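Local atomic coordinates of multisubunit Na+/H+ antiporter, D subunit (Anoxybacillus flavithermus, PDB entry 6Z16), a protein that forms the D subunit of the multisubunit Mrp complex, a membrane antiporter that exchanges sodium ions for protons. Residues Tyr95-Ile100 with Pro237-Leu241; Ala338-Phe343 with Val449-Leu453. All coordinates share one frame. Residues are numbered along the deposited sequence.

From the N terminus, helix 76-99 is the first element used: its C-terminal end, in interaction 1, meets the start of helix 238-247 and closes a largely helical excursion of 136 residues. The chain then runs on to helix 320-351, whose residues 338-343 pack in interaction 2 against residues 449-453 of helix 446-461, closing a second excursion of 105 residues. The two contacts follow in series, neither nested nor crossed, yet their centres lie only about 12 Å apart. They also touch: Tyr95 CG is 3.6 Å from Leu342 CD2, and Leu241 CD2 is 3.6 Å from Phe341 CD1. Helix 320-351 thus joins both contacts within one transmembrane bundle.

Interaction 1 (Tyr95-Ile100 with Pro237-Leu241); sequences YSFYAI and PTPVL. With PTY (phosphatidylethanolamine), chain Z.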
ATOM      1  N   TYR D  95     -43.289  47.279 -11.492  1.00 34.56           N
ATOM      2  CA  TYR D  95     -44.485  47.258 -10.656  1.00 35.75           C
ATOM      3  C   TYR D  95     -44.285  46.378  -9.426  1.00 41.20           C
ATOM      4  O   TYR D  95     -44.827  46.676  -8.358  1.00 39.29           O
ATOM      5  CB  TYR D  95     -45.693  46.772 -11.461  1.00 40.67           C
ATOM      6  CG  TYR D  95     -47.013  47.006 -10.759  1.00 33.53           C
ATOM      7  CD1 TYR D  95     -47.665  48.221 -10.865  1.00 35.76           C
ATOM      8  CD2 TYR D  95     -47.585  46.030  -9.962  1.00 29.13           C
ATOM      9  CE1 TYR D  95     -48.863  48.443 -10.220  1.00 40.41           C
ATOM     10  CE2 TYR D  95     -48.772  46.250  -9.308  1.00 36.92           C
ATOM     11  CZ  TYR D  95     -49.404  47.455  -9.438  1.00 41.53           C
ATOM     12  OH  TYR D  95     -50.590  47.662  -8.782  1.00 42.54           O
ATOM     13  N   SER D  96     -43.488  45.311  -9.554  1.00 39.59           N
ATOM     14  CA  SER D  96     -43.165  44.455  -8.421  1.00 31.39           C
ATOM     15  C   SER D  96     -42.288  45.171  -7.410  1.00 36.66           C
ATOM     16  O   SER D  96     -42.375  44.884  -6.212  1.00 36.85           O
ATOM     17  CB  SER D  96     -42.462  43.195  -8.912  1.00 27.72           C
ATOM     18  OG  SER D  96     -43.274  42.474  -9.813  1.00 27.58           O
ATOM     19  N   PHE D  97     -41.408  46.062  -7.883  1.00 36.96           N
ATOM     20  CA  PHE D  97     -40.613  46.889  -6.974  1.00 32.14           C
ATOM     21  C   PHE D  97     -41.517  47.755  -6.117  1.00 30.06           C
ATOM     22  O   PHE D  97     -41.303  47.889  -4.907  1.00 29.42           O
ATOM     23  CB  PHE D  97     -39.649  47.807  -7.729  1.00 29.65           C
ATOM     24  CG  PHE D  97     -38.535  47.107  -8.449  1.00 30.51           C
ATOM     25  CD1 PHE D  97     -38.247  45.777  -8.225  1.00 32.22           C
ATOM     26  CD2 PHE D  97     -37.757  47.812  -9.347  1.00 29.12           C
ATOM     27  CE1 PHE D  97     -37.226  45.164  -8.899  1.00 35.69           C
ATOM     28  CE2 PHE D  97     -36.737  47.204 -10.018  1.00 27.81           C
ATOM     29  CZ  PHE D  97     -36.471  45.879  -9.796  1.00 34.67           C
ATOM     30  N   TYR D  98     -42.535  48.356  -6.727  1.00 43.01           N
ATOM     31  CA  TYR D  98     -43.388  49.233  -5.924  1.00 42.66           C
ATOM     32  C   TYR D  98     -44.476  48.498  -5.143  1.00 42.24           C
ATOM     33  O   TYR D  98     -44.968  49.040  -4.148  1.00 32.85           O
ATOM     34  CB  TYR D  98     -44.034  50.302  -6.802  1.00 35.24           C
ATOM     35  CG  TYR D  98     -43.062  51.315  -7.339  1.00 30.82           C
ATOM     36  CD1 TYR D  98     -42.663  52.397  -6.571  1.00 31.16           C
ATOM     37  CD2 TYR D  98     -42.537  51.184  -8.613  1.00 35.63           C
ATOM     38  CE1 TYR D  98     -41.770  53.319  -7.066  1.00 36.39           C
ATOM     39  CE2 TYR D  98     -41.649  52.095  -9.113  1.00 34.75           C
ATOM     40  CZ  TYR D  98     -41.269  53.161  -8.337  1.00 41.19           C
ATOM     41  OH  TYR D  98     -40.382  54.076  -8.835  1.00 38.76           O
ATOM     42  N   ALA D  99     -44.851  47.282  -5.544  1.00 42.62           N
ATOM     43  CA  ALA D  99     -46.091  46.657  -5.094  1.00 43.17           C
ATOM     44  C   ALA D  99     -45.899  45.558  -4.057  1.00 54.04           C
ATOM     45  O   ALA D  99     -46.578  45.565  -3.027  1.00 53.10           O
ATOM     46  CB  ALA D  99     -46.838  46.079  -6.296  1.00 36.59           C
ATOM     47  N   ILE D 100     -45.024  44.589  -4.339  1.00 55.43           N
ATOM     48  CA  ILE D 100     -44.759  43.481  -3.427  1.00 44.36           C
ATOM     49  C   ILE D 100     -44.118  44.015  -2.154  1.00 54.82           C
ATOM     50  O   ILE D 100     -43.179  44.819  -2.204  1.00 57.05           O
ATOM     51  CB  ILE D 100     -43.852  42.444  -4.105  1.00 49.25           C
ATOM     52  CG1 ILE D 100     -44.512  41.880  -5.359  1.00 71.14           C
ATOM     53  CG2 ILE D 100     -43.518  41.313  -3.169  1.00 51.47           C
ATOM     54  CD1 ILE D 100     -45.770  41.104  -5.083  1.00 80.11           C
ATOM     55  N   PRO D 237     -51.458  37.840  -6.282  1.00 53.08           N
ATOM     56  CA  PRO D 237     -51.304  39.302  -6.263  1.00 62.59           C
ATOM     57  C   PRO D 237     -51.114  39.880  -7.659  1.00 53.69           C
ATOM     58  O   PRO D 237     -50.962  39.168  -8.651  1.00 54.01           O
ATOM     59  CB  PRO D 237     -50.060  39.518  -5.398  1.00 61.52           C
ATOM     60  CG  PRO D 237     -49.992  38.324  -4.542  1.00 55.03           C
ATOM     61  CD  PRO D 237     -50.465  37.197  -5.403  1.00 57.44           C
ATOM     62  N   THR D 238     -51.077  41.221  -7.702  1.00 46.92           N
ATOM     63  CA  THR D 238     -51.284  41.944  -8.958  1.00 50.18           C
ATOM     64  C   THR D 238     -50.156  41.799  -9.984  1.00 53.19           C
ATOM     65  O   THR D 238     -50.472  41.517 -11.154  1.00 56.46           O
ATOM     66  CB  THR D 238     -51.606  43.414  -8.656  1.00 46.88           C
ATOM     67  OG1 THR D 238     -52.828  43.495  -7.915  1.00 44.36           O
ATOM     68  CG2 THR D 238     -51.737  44.209  -9.935  1.00 49.85           C
ATOM     69  N   PRO D 239     -48.857  41.975  -9.662  1.00 44.86           N
ATOM     70  CA  PRO D 239     -47.860  41.777 -10.730  1.00 41.64           C
ATOM     71  C   PRO D 239     -47.701  40.325 -11.145  1.00 41.57           C
ATOM     72  O   PRO D 239     -47.418  40.055 -12.321  1.00 42.17           O
ATOM     73  CB  PRO D 239     -46.571  42.333 -10.121  1.00 41.09           C
ATOM     74  CG  PRO D 239     -46.746  42.176  -8.691  1.00 40.65           C
ATOM     75  CD  PRO D 239     -48.179  42.421  -8.422  1.00 34.27           C
ATOM     76  N   VAL D 240     -47.918  39.390 -10.216  1.00 46.34           N
ATOM     77  CA  VAL D 240     -47.952  37.969 -10.545  1.00 47.56           C
ATOM     78  C   VAL D 240     -49.102  37.680 -11.499  1.00 41.02           C
ATOM     79  O   VAL D 240     -48.949  36.946 -12.485  1.00 38.47           O
ATOM     80  CB  VAL D 240     -48.067  37.143  -9.250  1.00 45.86           C
ATOM     81  CG1 VAL D 240     -48.140  35.670  -9.556  1.00 37.28           C
ATOM     82  CG2 VAL D 240     -46.913  37.447  -8.323  1.00 38.04           C
ATOM     83  N   LEU D 241     -50.255  38.301 -11.248  1.00 43.48           N
ATOM     84  CA  LEU D 241     -51.421  38.131 -12.104  1.00 41.96           C
ATOM     85  C   LEU D 241     -51.211  38.755 -13.476  1.00 39.02           C
ATOM     86  O   LEU D 241     -51.690  38.223 -14.481  1.00 42.97           O
ATOM     87  CB  LEU D 241     -52.637  38.734 -11.416  1.00 32.28           C
ATOM     88  CG  LEU D 241     -53.952  38.696 -12.159  1.00 27.93           C
ATOM     89  CD1 LEU D 241     -54.310  37.287 -12.509  1.00 40.29           C
ATOM     90  CD2 LEU D 241     -54.987  39.293 -11.266  1.00 34.87           C
TER
HETATM   91  C1  PTY Z 502     -37.126  51.951  -8.199  1.00130.69           C
HETATM   92  C2  PTY Z 502     -41.853  52.096  -2.192  1.00137.86           C
HETATM   93  C3  PTY Z 502     -40.661  51.533  -2.987  1.00137.85           C
HETATM   94  O4  PTY Z 502     -36.466  52.354  -9.421  1.00113.54           O
HETATM   95  C5  PTY Z 502     -36.912  52.159  -5.733  1.00145.67           C
HETATM   96  C6  PTY Z 502     -36.625  52.797  -7.064  1.00138.78           C
HETATM   97  O7  PTY Z 502     -37.354  54.063  -7.113  1.00130.75           O
HETATM   98  C8  PTY Z 502     -36.678  55.181  -6.809  1.00131.73           C
HETATM   99  O10 PTY Z 502     -35.529  55.193  -6.459  1.00130.85           O
HETATM  100  C11 PTY Z 502     -37.540  56.397  -6.976  1.00133.42           C
HETATM  101  C12 PTY Z 502     -38.141  56.490  -8.371  1.00140.85           C
HETATM  102  C13 PTY Z 502     -39.110  57.649  -8.551  1.00140.04           C
HETATM  103  C14 PTY Z 502     -39.881  57.568  -9.860  1.00135.27           C
HETATM  104  C15 PTY Z 502     -38.986  57.448 -11.082  1.00134.17           C
HETATM  105  C16 PTY Z 502     -39.652  56.791 -12.276  1.00128.93           C
HETATM  106  C17 PTY Z 502     -39.955  55.317 -12.063  1.00134.47           C
HETATM  107  C18 PTY Z 502     -40.528  54.631 -13.286  1.00142.81           C
HETATM  108  C19 PTY Z 502     -39.670  54.773 -14.528  1.00139.95           C
HETATM  109  C20 PTY Z 502     -40.466  54.765 -15.821  1.00131.49           C
HETATM  110  C21 PTY Z 502     -41.159  53.453 -16.124  1.00112.02           C
HETATM  111  C22 PTY Z 502     -40.218  52.359 -16.576  1.00103.43           C
HETATM  112  C23 PTY Z 502     -40.926  51.093 -17.000  1.00114.83           C
HETATM  113  C24 PTY Z 502     -40.050  50.150 -17.800  1.00123.28           C
HETATM  114  C30 PTY Z 502     -37.248  52.796 -10.400  1.00100.54           C
HETATM  115  C31 PTY Z 502     -36.486  52.975 -11.677  1.00 93.78           C
HETATM  116  O30 PTY Z 502     -38.422  52.997 -10.272  1.00114.22           O
HETATM  117  C32 PTY Z 502     -36.772  51.845 -12.653  1.00 82.35           C
HETATM  118  C33 PTY Z 502     -36.260  52.089 -14.061  1.00 79.59           C
HETATM  119  C34 PTY Z 502     -36.736  51.024 -15.032  1.00 94.25           C
HETATM  120  C35 PTY Z 502     -36.396  51.278 -16.488  1.00100.02           C
HETATM  121  C36 PTY Z 502     -34.912  51.261 -16.796  1.00113.01           C
HETATM  122  C37 PTY Z 502     -34.598  51.368 -18.281  1.00105.22           C
HETATM  123  C38 PTY Z 502     -33.111  51.398 -18.599  1.00 96.63           C
HETATM  124  P1  PTY Z 502     -38.875  53.082  -4.206  1.00167.74           P
HETATM  125  O11 PTY Z 502     -40.343  52.536  -3.979  1.00147.18           O
HETATM  126  O12 PTY Z 502     -39.008  54.528  -4.663  1.00163.38           O
HETATM  127  O13 PTY Z 502     -38.032  52.883  -3.011  1.00171.70           O
HETATM  128  O14 PTY Z 502     -38.323  52.253  -5.455  1.00150.49           O
HETATM  129  N1  PTY Z 502     -42.509  51.004  -1.466  1.00137.77           N
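Apolar packing dominates this contact, and Pro239, in the first turn of helix 238-247, is its centre. The proline ring faces the C-terminal end of helix 76-99: its CB lies 3.8 Å from CD2 of Tyr95, at the edge of the aromatic ring, while its CG is 3.9 Å from CD1 of Ile100. Beside it, CG2 of Thr238 approaches CE2 of Tyr95 at 3.7 Å. The CA atoms of Ser96 and Pro239 are just 5.9 Å apart.

No hydrogen bond crosses between the segments. Ser96 OG sits 3.3 Å from Pro239 CB, but its main polar partner is the carbonyl oxygen of Cys92, one turn earlier in its own helix, with a weak second hydrogen bond to Tyr109 OH. Tyr98 takes no part across the segments; it belongs to the phosphatidylethanolamine pocket, where its OH donates a 2.7 Å hydrogen bond to PTY O30.

This is helix-end packing in the transmembrane bundle of the Mrp subunit: the end of helix 76-99 meets the proline-led start of helix 238-247 on one side and a bound lipid on another. Tyr109 of helix 109-124 packs on Ile100 and Pro239, helix 320-351 touches Tyr95 through Leu342 and Ile346, and helix 26-53 lies against Phe97.

Interaction 2 (Ala338-Phe343 with Val449-Leu453); sequences AMLFLF and VLFLL
Phe343 lays one face of its ring over Val449 in a CH-pi contact, with CG1 of Val449 3.6 Å from the ring centroid and 12° off the normal. Phe343 has chi1 -85° and chi2 -70°; Val449 is t. Both segments are helical throughout. Their local axes approach to 9.5 Å at a signed crossing angle of -149°, and the nearest CA atoms are those of Met339 and Val449, 5.9 Å apart. This antiparallel interface, its side chains all apolar and no hydrogen bond across it, joins membrane helices 320-351 and 446-461 in a subunit of the family shared by Mrp antiporters and the antiporter-like membrane subunits of complex I. Val449 CG2 also lies 3.6 Å from Leu342 CB. Met339, t at chi1 and chi2 and m at chi3, stretches along the partner helix: its SD is 3.7 Å from CD1 of Leu453 (chi1 t, chi2 p), its CE 4.0 Å from Leu452 CB and 3.4 Å from Leu452 O. Leu342 and Leu452, both m at chi1 and t at chi2, meet through their CD1 atoms at 3.9 Å.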
ATOM      1  N   ALA D 338     -51.680  42.496 -19.812  1.00 41.35           N
ATOM      2  CA  ALA D 338     -50.774  42.878 -18.725  1.00 40.51           C
ATOM      3  C   ALA D 338     -51.055  44.302 -18.233  1.00 43.19           C
ATOM      4  O   ALA D 338     -51.113  44.550 -17.013  1.00 38.77           O
ATOM      5  CB  ALA D 338     -49.325  42.739 -19.178  1.00 43.01           C
ATOM      6  N   MET D 339     -51.300  45.228 -19.173  1.00 45.65           N
ATOM      7  CA  MET D 339     -51.624  46.615 -18.840  1.00 42.25           C
ATOM      8  C   MET D 339     -52.895  46.723 -18.008  1.00 38.34           C
ATOM      9  O   MET D 339     -52.944  47.469 -17.020  1.00 37.32           O
ATOM     10  CB  MET D 339     -51.799  47.398 -20.135  1.00 49.12           C
ATOM     11  CG  MET D 339     -51.913  48.889 -20.020  1.00 60.80           C
ATOM     12  SD  MET D 339     -52.528  49.498 -21.592  1.00 93.56           S
ATOM     13  CE  MET D 339     -51.268  48.862 -22.681  1.00101.33           C
ATOM     14  N   LEU D 340     -53.934  45.981 -18.394  1.00 41.92           N
ATOM     15  CA  LEU D 340     -55.212  46.089 -17.702  1.00 48.65           C
ATOM     16  C   LEU D 340     -55.164  45.494 -16.308  1.00 43.63           C
ATOM     17  O   LEU D 340     -55.818  46.024 -15.400  1.00 36.58           O
ATOM     18  CB  LEU D 340     -56.313  45.433 -18.518  1.00 54.07           C
ATOM     19  CG  LEU D 340     -56.669  46.255 -19.747  1.00 58.14           C
ATOM     20  CD1 LEU D 340     -57.624  45.498 -20.610  1.00 61.18           C
ATOM     21  CD2 LEU D 340     -57.267  47.579 -19.318  1.00 42.63           C
ATOM     22  N   PHE D 341     -54.393  44.419 -16.104  1.00 42.77           N
ATOM     23  CA  PHE D 341     -54.242  43.942 -14.731  1.00 36.74           C
ATOM     24  C   PHE D 341     -53.476  44.927 -13.859  1.00 37.46           C
ATOM     25  O   PHE D 341     -53.800  45.071 -12.669  1.00 32.61           O
ATOM     26  CB  PHE D 341     -53.572  42.577 -14.679  1.00 28.04           C
ATOM     27  CG  PHE D 341     -54.470  41.458 -15.045  1.00 21.04           C
ATOM     28  CD1 PHE D 341     -55.555  41.165 -14.249  1.00 19.92           C
ATOM     29  CD2 PHE D 341     -54.194  40.652 -16.128  1.00 23.07           C
ATOM     30  CE1 PHE D 341     -56.384  40.126 -14.551  1.00 21.58           C
ATOM     31  CE2 PHE D 341     -55.015  39.609 -16.437  1.00 26.84           C
ATOM     32  CZ  PHE D 341     -56.114  39.341 -15.643  1.00 21.48           C
ATOM     33  N   LEU D 342     -52.492  45.634 -14.424  1.00 39.29           N
ATOM     34  CA  LEU D 342     -51.802  46.642 -13.618  1.00 38.54           C
ATOM     35  C   LEU D 342     -52.719  47.822 -13.275  1.00 42.70           C
ATOM     36  O   LEU D 342     -52.662  48.351 -12.151  1.00 39.11           O
ATOM     37  CB  LEU D 342     -50.541  47.100 -14.338  1.00 36.40           C
ATOM     38  CG  LEU D 342     -49.498  46.000 -14.538  1.00 32.49           C
ATOM     39  CD1 LEU D 342     -48.292  46.489 -15.312  1.00 26.55           C
ATOM     40  CD2 LEU D 342     -49.097  45.395 -13.218  1.00 27.12           C
ATOM     41  N   PHE D 343     -53.599  48.215 -14.211  1.00 42.95           N
ATOM     42  CA  PHE D 343     -54.631  49.216 -13.916  1.00 35.90           C
ATOM     43  C   PHE D 343     -55.550  48.779 -12.782  1.00 37.65           C
ATOM     44  O   PHE D 343     -55.860  49.574 -11.882  1.00 34.31           O
ATOM     45  CB  PHE D 343     -55.486  49.518 -15.146  1.00 37.60           C
ATOM     46  CG  PHE D 343     -54.918  50.541 -16.063  1.00 42.16           C
ATOM     47  CD1 PHE D 343     -54.865  51.863 -15.668  1.00 40.39           C
ATOM     48  CD2 PHE D 343     -54.540  50.209 -17.356  1.00 46.44           C
ATOM     49  CE1 PHE D 343     -54.372  52.825 -16.509  1.00 46.60           C
ATOM     50  CE2 PHE D 343     -54.061  51.161 -18.212  1.00 44.39           C
ATOM     51  CZ  PHE D 343     -53.972  52.476 -17.787  1.00 48.01           C
ATOM     52  N   VAL D 449     -47.234  51.238 -16.132  1.00 54.23           N
ATOM     53  CA  VAL D 449     -48.514  51.154 -16.820  1.00 53.46           C
ATOM     54  C   VAL D 449     -48.579  52.185 -17.934  1.00 50.25           C
ATOM     55  O   VAL D 449     -49.052  51.901 -19.042  1.00 54.80           O
ATOM     56  CB  VAL D 449     -49.651  51.353 -15.809  1.00 56.41           C
ATOM     57  CG1 VAL D 449     -50.963  51.016 -16.436  1.00 62.87           C
ATOM     58  CG2 VAL D 449     -49.389  50.554 -14.569  1.00 57.19           C
ATOM     59  N   LEU D 450     -48.086  53.397 -17.660  1.00 40.52           N
ATOM     60  CA  LEU D 450     -48.018  54.418 -18.698  1.00 30.79           C
ATOM     61  C   LEU D 450     -47.032  54.047 -19.797  1.00 32.69           C
ATOM     62  O   LEU D 450     -47.270  54.370 -20.961  1.00 38.17           O
ATOM     63  CB  LEU D 450     -47.647  55.763 -18.086  1.00 32.86           C
ATOM     64  CG  LEU D 450     -48.716  56.346 -17.168  1.00 34.25           C
ATOM     65  CD1 LEU D 450     -48.220  57.601 -16.486  1.00 36.11           C
ATOM     66  CD2 LEU D 450     -49.978  56.620 -17.946  1.00 32.89           C
ATOM     67  N   PHE D 451     -45.944  53.355 -19.452  1.00 32.20           N
ATOM     68  CA  PHE D 451     -44.997  52.882 -20.460  1.00 42.91           C
ATOM     69  C   PHE D 451     -45.634  51.851 -21.382  1.00 48.13           C
ATOM     70  O   PHE D 451     -45.460  51.907 -22.610  1.00 40.17           O
ATOM     71  CB  PHE D 451     -43.764  52.305 -19.765  1.00 58.22           C
ATOM     72  CG  PHE D 451     -42.727  51.757 -20.704  1.00 80.47           C
ATOM     73  CD1 PHE D 451     -41.967  52.606 -21.489  1.00 86.04           C
ATOM     74  CD2 PHE D 451     -42.486  50.395 -20.767  1.00 93.76           C
ATOM     75  CE1 PHE D 451     -41.007  52.105 -22.343  1.00 89.78           C
ATOM     76  CE2 PHE D 451     -41.524  49.885 -21.616  1.00 88.18           C
ATOM     77  CZ  PHE D 451     -40.782  50.742 -22.405  1.00 93.06           C
ATOM     78  N   LEU D 452     -46.400  50.917 -20.808  1.00 48.09           N
ATOM     79  CA  LEU D 452     -47.127  49.943 -21.621  1.00 44.45           C
ATOM     80  C   LEU D 452     -48.181  50.613 -22.495  1.00 48.94           C
ATOM     81  O   LEU D 452     -48.367  50.226 -23.656  1.00 48.69           O
ATOM     82  CB  LEU D 452     -47.770  48.887 -20.727  1.00 41.95           C
ATOM     83  CG  LEU D 452     -46.825  47.907 -20.048  1.00 46.81           C
ATOM     84  CD1 LEU D 452     -47.617  47.043 -19.108  1.00 54.73           C
ATOM     85  CD2 LEU D 452     -46.105  47.059 -21.078  1.00 41.66           C
ATOM     86  N   LEU D 453     -48.859  51.635 -21.965  1.00 40.57           N
ATOM     87  CA  LEU D 453     -49.886  52.331 -22.733  1.00 32.27           C
ATOM     88  C   LEU D 453     -49.287  53.113 -23.897  1.00 30.16           C
ATOM     89  O   LEU D 453     -49.842  53.105 -25.001  1.00 30.93           O
ATOM     90  CB  LEU D 453     -50.681  53.256 -21.822  1.00 30.61           C
ATOM     91  CG  LEU D 453     -51.853  53.967 -22.481  1.00 34.09           C
ATOM     92  CD1 LEU D 453     -52.861  52.951 -22.962  1.00 45.47           C
ATOM     93  CD2 LEU D 453     -52.486  54.917 -21.512  1.00 31.44           C
TER